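Local coordinates for peptidase M16 C-terminal domain-containing protein (Enterococcus faecalis, PDB 3D3Y) that is of unknown function but is related to the M16 family of metallopeptidases and may bind a metal ion, at residues K150-Y162 with L410-T422. Numbering follows the deposited sequence.
Sequences KQTYASLALQSVY and LELQAIFFLEGET
With chi1 at 179°, Phe416 swings CG away from its own backbone N and brings its ring against helix 150-162; Leu158, with a similar first torsion (174°), sends CD1 to the strand backbone between Ala414 and Phe416. The methyl of Ala157 sits over the centre of the Phe416 ring in a CH-pi contact, CB 3.5 Å from the ring centroid. Alanine suits this place because its short side chain lets the helix settle close upon the aromatic ring, which offers a broad, flat apolar face. Leucine is long enough to reach the backbone, its CD1 lying 3.8 Å from Phe416 N and 3.9 Å from Ala414 O. Helix 150-162 packs on one face of the mixed sheet that contains strand 411-421, running roughly antiparallel to that strand (144°) with the axes 7.8 Å apart. Alternation points Ala414, Phe416 and Leu418 toward the helix and Ile415 and Phe417 away. At Ala414 the small methyl accommodates branched Val161, whose CG1 comes within 3.6 Å of Ala414 CB. A classic beta bulge opposite Ala260 lets two successive residues, Gln413 and Ala414, face the helix, and the long Tyr162 side chain carries the contact out to Gln413, CE1 to CB 3.7 Å. Toward the other end, Leu418 CD1 meets the edge of the Tyr153 ring at CE2 (3.9 Å). Tyrosine suits this border because its ring packs on leucine while its OH hydrogen-bonds Glu248 of the neighbouring strand 244-251.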
ATOM      1  N   LYS A 150      -0.242  -0.243  19.716  1.00 38.58           N
ATOM      2  CA  LYS A 150      -1.038   0.966  19.977  1.00 38.96           C
ATOM      3  C   LYS A 150      -0.749   2.148  19.055  1.00 38.98           C
ATOM      4  O   LYS A 150      -1.637   2.983  18.815  1.00 39.46           O
ATOM      5  CB  LYS A 150      -0.951   1.368  21.445  1.00 39.12           C
ATOM      6  CG  LYS A 150      -1.530   0.317  22.397  1.00 39.61           C
ATOM      7  CD  LYS A 150      -2.921  -0.108  21.958  1.00 40.17           C
ATOM      8  CE  LYS A 150      -3.442  -1.206  22.885  1.00 42.96           C
ATOM      9  NZ  LYS A 150      -4.708  -1.768  22.360  1.00 41.11           N
ATOM     10  N   GLN A 151       0.471   2.227  18.547  1.00 38.38           N
ATOM     11  CA  GLN A 151       0.796   3.218  17.519  1.00 39.08           C
ATOM     12  C   GLN A 151      -0.001   2.953  16.243  1.00 37.65           C
ATOM     13  O   GLN A 151      -0.596   3.869  15.704  1.00 36.62           O
ATOM     14  CB  GLN A 151       2.316   3.303  17.250  1.00 39.01           C
ATOM     15  CG  GLN A 151       2.720   3.996  15.906  1.00 40.76           C
ATOM     16  CD  GLN A 151       4.143   4.566  15.914  1.00 41.59           C
ATOM     17  OE1 GLN A 151       4.951   4.264  16.792  1.00 44.04           O
ATOM     18  NE2 GLN A 151       4.443   5.412  14.931  1.00 46.07           N
ATOM     19  N   THR A 152      -0.016   1.697  15.790  1.00 36.85           N
ATOM     20  CA  THR A 152      -0.755   1.289  14.614  1.00 36.66           C
ATOM     21  C   THR A 152      -2.242   1.507  14.858  1.00 35.76           C
ATOM     22  O   THR A 152      -2.912   2.092  14.017  1.00 34.90           O
ATOM     23  CB  THR A 152      -0.467  -0.185  14.209  1.00 37.28           C
ATOM     24  OG1 THR A 152       0.945  -0.362  14.075  1.00 38.30           O
ATOM     25  CG2 THR A 152      -1.109  -0.525  12.869  1.00 36.48           C
ATOM     26  N   TYR A 153      -2.744   1.071  16.010  1.00 35.30           N
ATOM     27  CA  TYR A 153      -4.146   1.270  16.339  1.00 35.35           C
ATOM     28  C   TYR A 153      -4.563   2.763  16.220  1.00 34.91           C
ATOM     29  O   TYR A 153      -5.572   3.094  15.587  1.00 34.95           O
ATOM     30  CB  TYR A 153      -4.479   0.733  17.734  1.00 36.98           C
ATOM     31  CG  TYR A 153      -5.930   1.009  18.081  1.00 39.13           C
ATOM     32  CD1 TYR A 153      -6.954   0.272  17.480  1.00 42.83           C
ATOM     33  CD2 TYR A 153      -6.282   2.042  18.931  1.00 40.18           C
ATOM     34  CE1 TYR A 153      -8.284   0.542  17.749  1.00 43.44           C
ATOM     35  CE2 TYR A 153      -7.614   2.316  19.222  1.00 41.09           C
ATOM     36  CZ  TYR A 153      -8.607   1.562  18.617  1.00 41.56           C
ATOM     37  OH  TYR A 153      -9.939   1.819  18.882  1.00 42.92           O
ATOM     38  N   ALA A 154      -3.778   3.639  16.843  1.00 32.64           N
ATOM     39  CA  ALA A 154      -4.074   5.060  16.883  1.00 31.83           C
ATOM     40  C   ALA A 154      -3.997   5.690  15.493  1.00 31.12           C
ATOM     41  O   ALA A 154      -4.725   6.649  15.213  1.00 30.98           O
ATOM     42  CB  ALA A 154      -3.158   5.771  17.858  1.00 30.53           C
ATOM     43  N   SER A 155      -3.154   5.137  14.623  1.00 32.00           N
ATOM     44  CA  SER A 155      -3.046   5.611  13.233  1.00 32.37           C
ATOM     45  C   SER A 155      -4.290   5.246  12.437  1.00 32.59           C
ATOM     46  O   SER A 155      -4.848   6.046  11.710  1.00 32.35           O
ATOM     47  CB  SER A 155      -1.831   5.002  12.535  1.00 32.73           C
ATOM     48  OG  SER A 155      -1.768   5.530  11.201  1.00 35.28           O
ATOM     49  N   LEU A 156      -4.713   4.005  12.569  1.00 32.90           N
ATOM     50  CA  LEU A 156      -5.957   3.554  11.970  1.00 32.61           C
ATOM     51  C   LEU A 156      -7.182   4.324  12.489  1.00 31.81           C
ATOM     52  O   LEU A 156      -8.097   4.648  11.716  1.00 30.93           O
ATOM     53  CB  LEU A 156      -6.124   2.049  12.179  1.00 32.95           C
ATOM     54  CG  LEU A 156      -5.056   1.186  11.511  1.00 35.45           C
ATOM     55  CD1 LEU A 156      -5.120  -0.184  12.155  1.00 38.93           C
ATOM     56  CD2 LEU A 156      -5.267   1.102   9.997  1.00 36.96           C
ATOM     57  N   ALA A 157      -7.205   4.599  13.787  1.00 30.44           N
ATOM     58  CA  ALA A 157      -8.316   5.320  14.390  1.00 30.35           C
ATOM     59  C   ALA A 157      -8.350   6.759  13.884  1.00 29.85           C
ATOM     60  O   ALA A 157      -9.424   7.318  13.667  1.00 28.35           O
ATOM     61  CB  ALA A 157      -8.235   5.305  15.926  1.00 29.97           C
ATOM     62  N   LEU A 158      -7.175   7.362  13.719  1.00 28.65           N
ATOM     63  CA  LEU A 158      -7.109   8.697  13.141  1.00 28.64           C
ATOM     64  C   LEU A 158      -7.712   8.673  11.738  1.00 28.79           C
ATOM     65  O   LEU A 158      -8.516   9.527  11.389  1.00 27.92           O
ATOM     66  CB  LEU A 158      -5.653   9.190  13.073  1.00 27.87           C
ATOM     67  CG  LEU A 158      -5.428  10.526  12.355  1.00 28.65           C
ATOM     68  CD1 LEU A 158      -6.009  11.652  13.194  1.00 28.58           C
ATOM     69  CD2 LEU A 158      -3.925  10.707  12.128  1.00 26.91           C
ATOM     70  N   GLN A 159      -7.290   7.700  10.942  1.00 29.71           N
ATOM     71  CA  GLN A 159      -7.838   7.553   9.592  1.00 32.45           C
ATOM     72  C   GLN A 159      -9.371   7.396   9.558  1.00 32.10           C
ATOM     73  O   GLN A 159     -10.050   7.994   8.691  1.00 30.75           O
ATOM     74  CB  GLN A 159      -7.096   6.456   8.834  1.00 32.68           C
ATOM     75  CG  GLN A 159      -5.689   6.917   8.441  1.00 34.88           C
ATOM     76  CD  GLN A 159      -4.919   5.924   7.564  1.00 36.33           C
ATOM     77  OE1 GLN A 159      -5.485   5.262   6.693  1.00 41.52           O
ATOM     78  NE2 GLN A 159      -3.612   5.866   7.769  1.00 37.02           N
ATOM     79  N   SER A 160      -9.929   6.634  10.514  1.00 32.56           N
ATOM     80  CA  SER A 160     -11.398   6.483  10.607  1.00 33.38           C
ATOM     81  C   SER A 160     -12.092   7.814  10.826  1.00 32.48           C
ATOM     82  O   SER A 160     -13.178   8.025  10.305  1.00 32.57           O
ATOM     83  CB  SER A 160     -11.826   5.554  11.745  1.00 34.12           C
ATOM     84  OG  SER A 160     -11.546   4.216  11.407  1.00 40.67           O
ATOM     85  N   VAL A 161     -11.471   8.697  11.609  1.00 31.41           N
ATOM     86  CA  VAL A 161     -12.029  10.016  11.892  1.00 30.25           C
ATOM     87  C   VAL A 161     -11.868  10.876  10.651  1.00 29.32           C
ATOM     88  O   VAL A 161     -12.859  11.435  10.153  1.00 27.59           O
ATOM     89  CB  VAL A 161     -11.365  10.710  13.102  1.00 30.87           C
ATOM     90  CG1 VAL A 161     -12.002  12.096  13.346  1.00 31.44           C
ATOM     91  CG2 VAL A 161     -11.542   9.846  14.337  1.00 32.79           C
ATOM     92  N   TYR A 162     -10.641  10.957  10.137  1.00 27.25           N
ATOM     93  CA  TYR A 162     -10.386  11.794   8.942  1.00 27.67           C
ATOM     94  C   TYR A 162     -11.330  11.429   7.785  1.00 27.51           C
ATOM     95  O   TYR A 162     -11.922  12.312   7.152  1.00 28.07           O
ATOM     96  CB  TYR A 162      -8.895  11.752   8.492  1.00 27.44           C
ATOM     97  CG  TYR A 162      -8.637  12.627   7.264  1.00 27.71           C
ATOM     98  CD1 TYR A 162      -8.392  13.988   7.402  1.00 26.77           C
ATOM     99  CD2 TYR A 162      -8.721  12.100   5.965  1.00 29.69           C
ATOM    100  CE1 TYR A 162      -8.181  14.810   6.284  1.00 26.94           C
ATOM    101  CE2 TYR A 162      -8.519  12.925   4.828  1.00 27.99           C
ATOM    102  CZ  TYR A 162      -8.245  14.267   5.005  1.00 26.86           C
ATOM    103  OH  TYR A 162      -8.047  15.098   3.905  1.00 28.83           O
ATOM    104  N   LEU A 410      -2.047  23.241   3.663  1.00 36.99           N
ATOM    105  CA  LEU A 410      -2.332  22.265   4.702  1.00 37.49           C
ATOM    106  C   LEU A 410      -3.464  22.755   5.544  1.00 37.63           C
ATOM    107  O   LEU A 410      -3.465  23.912   5.940  1.00 38.70           O
ATOM    108  CB  LEU A 410      -1.120  22.144   5.618  1.00 38.91           C
ATOM    109  CG  LEU A 410      -0.801  20.749   6.081  1.00 40.13           C
ATOM    110  CD1 LEU A 410      -0.183  20.100   4.864  1.00 42.89           C
ATOM    111  CD2 LEU A 410       0.202  20.756   7.213  1.00 41.18           C
ATOM    112  N   GLU A 411      -4.406  21.881   5.866  1.00 36.88           N
ATOM    113  CA  GLU A 411      -5.540  22.272   6.681  1.00 37.41           C
ATOM    114  C   GLU A 411      -5.862  21.158   7.665  1.00 36.22           C
ATOM    115  O   GLU A 411      -6.275  20.072   7.256  1.00 34.06           O
ATOM    116  CB  GLU A 411      -6.756  22.514   5.793  1.00 38.23           C
ATOM    117  CG  GLU A 411      -7.980  22.951   6.534  1.00 44.20           C
ATOM    118  CD  GLU A 411      -7.990  24.451   6.860  1.00 50.29           C
ATOM    119  OE1 GLU A 411      -8.793  24.852   7.735  1.00 54.30           O
ATOM    120  OE2 GLU A 411      -7.214  25.218   6.244  1.00 52.67           O
ATOM    121  N   LEU A 412      -5.694  21.438   8.954  1.00 35.15           N
ATOM    122  CA  LEU A 412      -5.992  20.435  10.006  1.00 34.51           C
ATOM    123  C   LEU A 412      -7.461  20.070   9.965  1.00 34.30           C
ATOM    124  O   LEU A 412      -8.329  20.954   9.787  1.00 34.50           O
ATOM    125  CB  LEU A 412      -5.554  20.938  11.394  1.00 34.77           C
ATOM    126  CG  LEU A 412      -5.734  20.031  12.612  1.00 34.70           C
ATOM    127  CD1 LEU A 412      -5.037  18.680  12.397  1.00 30.33           C
ATOM    128  CD2 LEU A 412      -5.235  20.725  13.896  1.00 33.34           C
ATOM    129  N   GLN A 413      -7.742  18.763  10.073  1.00 32.92           N
ATOM    130  CA  GLN A 413      -9.105  18.231   9.936  1.00 31.56           C
ATOM    131  C   GLN A 413      -9.551  17.306  11.066  1.00 30.61           C
ATOM    132  O   GLN A 413     -10.735  17.266  11.416  1.00 29.52           O
ATOM    133  CB  GLN A 413      -9.270  17.504   8.587  1.00 31.87           C
ATOM    134  CG  GLN A 413      -9.267  18.458   7.335  1.00 31.97           C
ATOM    135  CD  GLN A 413     -10.510  19.331   7.240  1.00 34.44           C
ATOM    136  OE1 GLN A 413     -10.584  20.431   7.838  1.00 37.63           O
ATOM    137  NE2 GLN A 413     -11.498  18.859   6.500  1.00 30.72           N
ATOM    138  N   ALA A 414      -8.621  16.553  11.639  1.00 29.82           N
ATOM    139  CA  ALA A 414      -9.003  15.589  12.654  1.00 30.02           C
ATOM    140  C   ALA A 414      -7.865  15.408  13.641  1.00 30.01           C
ATOM    141  O   ALA A 414      -6.700  15.521  13.284  1.00 29.01           O
ATOM    142  CB  ALA A 414      -9.409  14.246  11.993  1.00 29.02           C
ATOM    143  N   ILE A 415      -8.214  15.154  14.893  1.00 30.36           N
ATOM    144  CA  ILE A 415      -7.225  14.878  15.921  1.00 31.06           C
ATOM    145  C   ILE A 415      -7.746  13.646  16.658  1.00 31.27           C
ATOM    146  O   ILE A 415      -8.911  13.623  17.102  1.00 30.98           O
ATOM    147  CB  ILE A 415      -7.147  16.020  16.975  1.00 31.24           C
ATOM    148  CG1 ILE A 415      -6.622  17.319  16.372  1.00 33.16           C
ATOM    149  CG2 ILE A 415      -6.316  15.571  18.219  1.00 33.12           C
ATOM    150  CD1 ILE A 415      -6.885  18.520  17.246  1.00 33.99           C
ATOM    151  N   PHE A 416      -6.905  12.627  16.798  1.00 31.05           N
ATOM    152  CA  PHE A 416      -7.298  11.468  17.575  1.00 30.84           C
ATOM    153  C   PHE A 416      -6.351  11.332  18.749  1.00 30.66           C
ATOM    154  O   PHE A 416      -5.122  11.360  18.576  1.00 30.01           O
ATOM    155  CB  PHE A 416      -7.286  10.178  16.731  1.00 32.47           C
ATOM    156  CG  PHE A 416      -7.668   8.949  17.526  1.00 33.14           C
ATOM    157  CD1 PHE A 416      -8.997   8.686  17.824  1.00 35.27           C
ATOM    158  CD2 PHE A 416      -6.682   8.106  18.047  1.00 35.41           C
ATOM    159  CE1 PHE A 416      -9.344   7.560  18.596  1.00 34.86           C
ATOM    160  CE2 PHE A 416      -7.009   6.981  18.825  1.00 34.32           C
ATOM    161  CZ  PHE A 416      -8.338   6.710  19.103  1.00 33.97           C
ATOM    162  N   PHE A 417      -6.930  11.197  19.934  1.00 29.69           N
ATOM    163  CA  PHE A 417      -6.189  11.102  21.180  1.00 30.05           C
ATOM    164  C   PHE A 417      -6.496   9.765  21.865  1.00 30.26           C
ATOM    165  O   PHE A 417      -7.640   9.488  22.242  1.00 30.15           O
ATOM    166  CB  PHE A 417      -6.578  12.303  22.055  1.00 30.09           C
ATOM    167  CG  PHE A 417      -5.895  12.364  23.411  1.00 30.68           C
ATOM    168  CD1 PHE A 417      -4.558  12.015  23.566  1.00 29.84           C
ATOM    169  CD2 PHE A 417      -6.604  12.819  24.525  1.00 30.02           C
ATOM    170  CE1 PHE A 417      -3.922  12.119  24.816  1.00 30.70           C
ATOM    171  CE2 PHE A 417      -5.983  12.908  25.791  1.00 31.58           C
ATOM    172  CZ  PHE A 417      -4.628  12.567  25.925  1.00 29.41           C
ATOM    173  N   LEU A 418      -5.478   8.913  21.989  1.00 29.90           N
ATOM    174  CA  LEU A 418      -5.647   7.652  22.703  1.00 29.57           C
ATOM    175  C   LEU A 418      -5.050   7.877  24.065  1.00 30.60           C
ATOM    176  O   LEU A 418      -3.826   7.967  24.201  1.00 28.45           O
ATOM    177  CB  LEU A 418      -4.975   6.469  21.986  1.00 29.40           C
ATOM    178  CG  LEU A 418      -5.230   5.057  22.551  1.00 30.34           C
ATOM    179  CD1 LEU A 418      -6.683   4.600  22.264  1.00 33.66           C
ATOM    180  CD2 LEU A 418      -4.289   4.087  21.931  1.00 29.27           C
ATOM    181  N   GLU A 419      -5.926   7.994  25.066  1.00 31.05           N
ATOM    182  CA  GLU A 419      -5.528   8.505  26.352  1.00 33.55           C
ATOM    183  C   GLU A 419      -5.338   7.380  27.344  1.00 33.33           C
ATOM    184  O   GLU A 419      -6.271   6.605  27.623  1.00 31.94           O
ATOM    185  CB  GLU A 419      -6.547   9.521  26.873  1.00 33.15           C
ATOM    186  CG  GLU A 419      -6.177  10.106  28.246  1.00 37.03           C
ATOM    187  CD  GLU A 419      -7.133  11.218  28.696  1.00 37.10           C
ATOM    188  OE1 GLU A 419      -8.347  11.041  28.528  1.00 40.26           O
ATOM    189  OE2 GLU A 419      -6.655  12.261  29.205  1.00 42.16           O
ATOM    190  N   GLY A 420      -4.122   7.299  27.879  1.00 33.63           N
ATOM    191  CA  GLY A 420      -3.788   6.262  28.823  1.00 34.97           C
ATOM    192  C   GLY A 420      -4.510   6.465  30.134  1.00 37.06           C
ATOM    193  O   GLY A 420      -4.579   7.588  30.643  1.00 36.74           O
ATOM    194  N   GLU A 421      -5.085   5.369  30.643  1.00 38.95           N
ATOM    195  CA  GLU A 421      -5.551   5.246  32.017  1.00 41.92           C
ATOM    196  C   GLU A 421      -4.449   4.518  32.776  1.00 41.64           C
ATOM    197  O   GLU A 421      -4.137   3.340  32.503  1.00 41.87           O
ATOM    198  CB  GLU A 421      -6.874   4.461  32.083  1.00 41.23           C
ATOM    199  CG  GLU A 421      -7.927   5.005  31.117  1.00 44.94           C
ATOM    200  CD  GLU A 421      -9.297   4.296  31.191  1.00 46.93           C
ATOM    201  OE1 GLU A 421      -9.369   3.045  30.998  1.00 53.00           O
ATOM    202  OE2 GLU A 421     -10.305   5.014  31.423  1.00 53.14           O
ATOM    203  N   THR A 422      -3.806   5.228  33.693  1.00 41.88           N
ATOM    204  CA  THR A 422      -2.755   4.596  34.486  1.00 42.16           C
ATOM    205  C   THR A 422      -3.176   4.508  35.951  1.00 43.12           C
ATOM    206  O   THR A 422      -2.551   3.812  36.729  1.00 42.14           O
ATOM    207  CB  THR A 422      -1.385   5.321  34.334  1.00 42.00           C
ATOM    208  OG1 THR A 422      -1.406   6.545  35.072  1.00 42.00           O
ATOM    209  CG2 THR A 422      -1.045   5.626  32.855  1.00 40.32           C
TER